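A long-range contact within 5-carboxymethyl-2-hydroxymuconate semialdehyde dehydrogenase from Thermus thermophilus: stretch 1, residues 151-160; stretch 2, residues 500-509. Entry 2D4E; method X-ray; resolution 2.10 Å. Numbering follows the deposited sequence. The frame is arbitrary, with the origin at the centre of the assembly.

Stretch 1, residues 151-160: DRDWLYYTVR
Stretch 2, residues 500-509: TIALPLRPPH

Residues 154-160 and 500-504 form neighbouring antiparallel β-strands, their N-to-C directions 157° apart and their axes approaching to 4.7 Å. The register runs from Thr 158 opposite Thr 500 to Trp 154 opposite Pro 504. Both backbones are extended, with phi from -81° to -156° and psi from 119° (Leu 155) to 168° (Val 159).

Thr 500 (m) begins the pairing at a non-hydrogen-bonded site, CA-CA 4.6 Å from Thr 158. Ile 501 (m, t) and Tyr 157 (p, chi2 86°) exchange two backbone hydrogen bonds: Ile 501 N donates to Tyr 157 O at 2.8 Å, and Tyr 157 N to Ile 501 O at 2.9 Å. On the sheet face they share, Ile 501 CB lies 3.8 Å from the Tyr 157 ring centroid, a CH-pi contact. Ala 502 pairs with Tyr 156 (m, chi2 79°), CA-CA 4.4 Å, and its small CB fits 3.4 Å from Tyr 156 CD2.

Leu 503 (p, t) repeats the paired hydrogen bonding: its N reaches Leu 155 O at 3.1 Å, and Leu 155 N reaches Leu 503 O at 3.0 Å. Leu 503 CD2 approaches Leu 155 CB (t, p) at 4.0 Å. Pro 504, C-gamma endo, lacks an amide hydrogen but occupies a non-hydrogen-bonded site, 4.4 Å CA-CA from Trp 154 (m, chi2 82°). Pro 504 CB sits over the six-membered ring of Trp 154, 3.8 Å from its centroid, a CH-pi contact.

Beyond the strand, Leu 505 (phi/psi -88°/-12°; m, p) donates from N to Asp 153 O at 2.8 Å. Arg 506 (-155°/158°; p, t, p, chi4 -90°) donates hydrogen bonds from NE and NH2 to Arg 152 O, each at 3.1 Å; NE also forms a salt bridge with Asp 153 OD1 at 3.6 Å. Finally, Pro 508 CB touches Trp 154 CZ2 at 3.8 Å.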

# COMPACT_ATOMS: atom_id res chain seq x y z
N ASP C 151 -19.01 6.25 -0.37
CA ASP C 151 -20.33 5.69 -0.65
C ASP C 151 -20.65 5.86 -2.14
O ASP C 151 -19.80 5.59 -3.00
CB ASP C 151 -21.39 6.37 0.22
CG ASP C 151 -21.05 6.34 1.71
OD1 ASP C 151 -20.57 5.28 2.19
OD2 ASP C 151 -21.26 7.36 2.40
N ARG C 152 -21.86 6.31 -2.45
CA ARG C 152 -22.28 6.50 -3.84
C ARG C 152 -22.34 7.98 -4.19
O ARG C 152 -22.84 8.36 -5.25
CB ARG C 152 -23.67 5.89 -4.06
CG ARG C 152 -23.87 4.51 -3.43
CD ARG C 152 -23.46 3.38 -4.36
NE ARG C 152 -23.38 2.10 -3.63
CZ ARG C 152 -23.27 0.91 -4.22
NH1 ARG C 152 -23.22 0.82 -5.54
NH2 ARG C 152 -23.19 -0.18 -3.47
N ASP C 153 -21.82 8.82 -3.30
CA ASP C 153 -21.87 10.27 -3.51
C ASP C 153 -20.63 10.93 -4.09
O ASP C 153 -20.74 11.85 -4.90
CB ASP C 153 -22.24 10.93 -2.19
CG ASP C 153 -23.48 10.32 -1.56
OD1 ASP C 153 -24.49 10.18 -2.29
OD2 ASP C 153 -23.44 9.97 -0.36
N TRP C 154 -19.45 10.47 -3.68
CA TRP C 154 -18.21 11.07 -4.16
C TRP C 154 -17.15 10.07 -4.54
O TRP C 154 -17.13 8.94 -4.06
CB TRP C 154 -17.58 11.98 -3.10
CG TRP C 154 -18.31 13.22 -2.82
CD1 TRP C 154 -19.39 13.37 -2.00
CD2 TRP C 154 -18.05 14.50 -3.39
NE1 TRP C 154 -19.82 14.68 -2.04
CE2 TRP C 154 -19.02 15.39 -2.88
CE3 TRP C 154 -17.08 14.98 -4.29
CZ2 TRP C 154 -19.05 16.74 -3.24
CZ3 TRP C 154 -17.12 16.32 -4.64
CH2 TRP C 154 -18.10 17.19 -4.11
N LEU C 155 -16.25 10.52 -5.41
CA LEU C 155 -15.10 9.74 -5.82
C LEU C 155 -13.91 10.67 -5.67
O LEU C 155 -13.87 11.74 -6.28
CB LEU C 155 -15.16 9.28 -7.28
CG LEU C 155 -13.80 8.70 -7.70
CD1 LEU C 155 -13.47 7.47 -6.83
CD2 LEU C 155 -13.79 8.32 -9.17
N TYR C 156 -12.96 10.29 -4.82
CA TYR C 156 -11.73 11.06 -4.66
C TYR C 156 -10.67 10.07 -5.10
O TYR C 156 -10.71 8.89 -4.73
CB TYR C 156 -11.45 11.43 -3.20
CG TYR C 156 -12.39 12.43 -2.58
CD1 TYR C 156 -13.65 12.03 -2.11
CD2 TYR C 156 -12.02 13.76 -2.42
CE1 TYR C 156 -14.51 12.94 -1.50
CE2 TYR C 156 -12.87 14.68 -1.81
CZ TYR C 156 -14.11 14.26 -1.35
OH TYR C 156 -14.95 15.17 -0.74
N TYR C 157 -9.72 10.53 -5.90
CA TYR C 157 -8.65 9.66 -6.32
C TYR C 157 -7.39 10.51 -6.34
O TYR C 157 -7.46 11.73 -6.48
CB TYR C 157 -8.94 9.01 -7.68
CG TYR C 157 -8.92 9.92 -8.89
CD1 TYR C 157 -7.72 10.19 -9.56
CD2 TYR C 157 -10.10 10.46 -9.41
CE1 TYR C 157 -7.70 10.97 -10.71
CE2 TYR C 157 -10.09 11.25 -10.56
CZ TYR C 157 -8.88 11.50 -11.21
OH TYR C 157 -8.87 12.25 -12.36
N THR C 158 -6.25 9.87 -6.14
CA THR C 158 -4.99 10.59 -6.12
C THR C 158 -4.03 10.07 -7.16
O THR C 158 -4.02 8.88 -7.49
CB THR C 158 -4.33 10.47 -4.74
OG1 THR C 158 -4.14 9.08 -4.43
CG2 THR C 158 -5.19 11.11 -3.66
N VAL C 159 -3.21 10.97 -7.69
CA VAL C 159 -2.20 10.63 -8.67
C VAL C 159 -0.96 11.44 -8.32
O VAL C 159 -1.01 12.34 -7.48
CB VAL C 159 -2.65 10.98 -10.11
CG1 VAL C 159 -3.92 10.22 -10.46
CG2 VAL C 159 -2.88 12.49 -10.24
N ARG C 160 0.16 11.09 -8.94
CA ARG C 160 1.42 11.80 -8.72
C ARG C 160 1.90 12.34 -10.06
O ARG C 160 1.72 11.69 -11.09
CB ARG C 160 2.48 10.85 -8.15
CG ARG C 160 2.24 10.36 -6.74
CD ARG C 160 3.27 9.29 -6.37
NE ARG C 160 3.28 9.00 -4.94
CZ ARG C 160 3.70 9.85 -4.01
NH1 ARG C 160 4.16 11.05 -4.35
NH2 ARG C 160 3.66 9.50 -2.74
N THR C 500 -4.92 15.41 -5.19
CA THR C 500 -6.20 14.81 -4.83
C THR C 500 -7.26 15.38 -5.76
O THR C 500 -7.46 16.59 -5.83
CB THR C 500 -6.58 15.11 -3.36
OG1 THR C 500 -5.63 14.47 -2.48
CG2 THR C 500 -7.98 14.58 -3.05
N ILE C 501 -7.93 14.49 -6.50
CA ILE C 501 -8.97 14.91 -7.43
C ILE C 501 -10.32 14.41 -6.93
O ILE C 501 -10.48 13.23 -6.60
CB ILE C 501 -8.69 14.35 -8.84
CG1 ILE C 501 -7.37 14.94 -9.35
CG2 ILE C 501 -9.84 14.70 -9.78
CD1 ILE C 501 -6.84 14.28 -10.60
N ALA C 502 -11.28 15.31 -6.87
CA ALA C 502 -12.62 14.99 -6.39
C ALA C 502 -13.71 15.32 -7.39
O ALA C 502 -13.61 16.29 -8.15
CB ALA C 502 -12.88 15.73 -5.07
N LEU C 503 -14.75 14.50 -7.40
CA LEU C 503 -15.90 14.72 -8.27
C LEU C 503 -17.10 14.03 -7.65
O LEU C 503 -17.00 12.90 -7.16
CB LEU C 503 -15.66 14.14 -9.66
CG LEU C 503 -15.30 12.66 -9.70
CD1 LEU C 503 -15.55 12.10 -11.09
CD2 LEU C 503 -13.85 12.50 -9.31
N PRO C 504 -18.25 14.72 -7.64
CA PRO C 504 -19.47 14.14 -7.07
C PRO C 504 -20.10 13.21 -8.11
O PRO C 504 -20.01 13.46 -9.30
CB PRO C 504 -20.34 15.36 -6.80
CG PRO C 504 -19.97 16.27 -7.94
CD PRO C 504 -18.46 16.13 -8.01
N LEU C 505 -20.74 12.14 -7.65
CA LEU C 505 -21.39 11.19 -8.55
C LEU C 505 -22.82 11.64 -8.85
O LEU C 505 -23.47 11.13 -9.76
CB LEU C 505 -21.37 9.79 -7.95
CG LEU C 505 -20.05 9.01 -8.06
CD1 LEU C 505 -18.90 9.87 -7.60
CD2 LEU C 505 -20.13 7.74 -7.21
N ARG C 506 -23.29 12.60 -8.07
CA ARG C 506 -24.63 13.15 -8.22
C ARG C 506 -24.60 14.57 -7.65
O ARG C 506 -23.72 14.90 -6.85
CB ARG C 506 -25.64 12.27 -7.45
CG ARG C 506 -25.38 12.21 -5.95
CD ARG C 506 -26.12 11.05 -5.28
NE ARG C 506 -25.58 9.74 -5.66
CZ ARG C 506 -25.99 9.02 -6.70
NH1 ARG C 506 -26.97 9.46 -7.49
NH2 ARG C 506 -25.41 7.86 -6.97
N PRO C 507 -25.55 15.42 -8.06
CA PRO C 507 -25.62 16.81 -7.59
C PRO C 507 -25.44 16.96 -6.08
O PRO C 507 -26.29 16.52 -5.30
CB PRO C 507 -27.00 17.26 -8.05
CG PRO C 507 -27.14 16.53 -9.36
CD PRO C 507 -26.64 15.14 -9.01
N PRO C 508 -24.33 17.56 -5.65
CA PRO C 508 -24.07 17.76 -4.22
C PRO C 508 -24.74 19.04 -3.73
O PRO C 508 -25.17 19.87 -4.54
CB PRO C 508 -22.55 17.85 -4.17
CG PRO C 508 -22.26 18.65 -5.40
CD PRO C 508 -23.17 18.01 -6.45
N HIS C 509 -24.83 19.19 -2.42
CA HIS C 509 -25.44 20.38 -1.86
C HIS C 509 -24.43 21.51 -1.76
O HIS C 509 -23.44 21.41 -1.04
CB HIS C 509 -26.01 20.10 -0.47
CG HIS C 509 -26.38 21.34 0.29
ND1 HIS C 509 -27.39 22.19 -0.11
CD2 HIS C 509 -25.84 21.90 1.40
CE1 HIS C 509 -27.46 23.21 0.72
NE2 HIS C 509 -26.53 23.06 1.65
O HOH W 1 -22.51 14.17 -4.48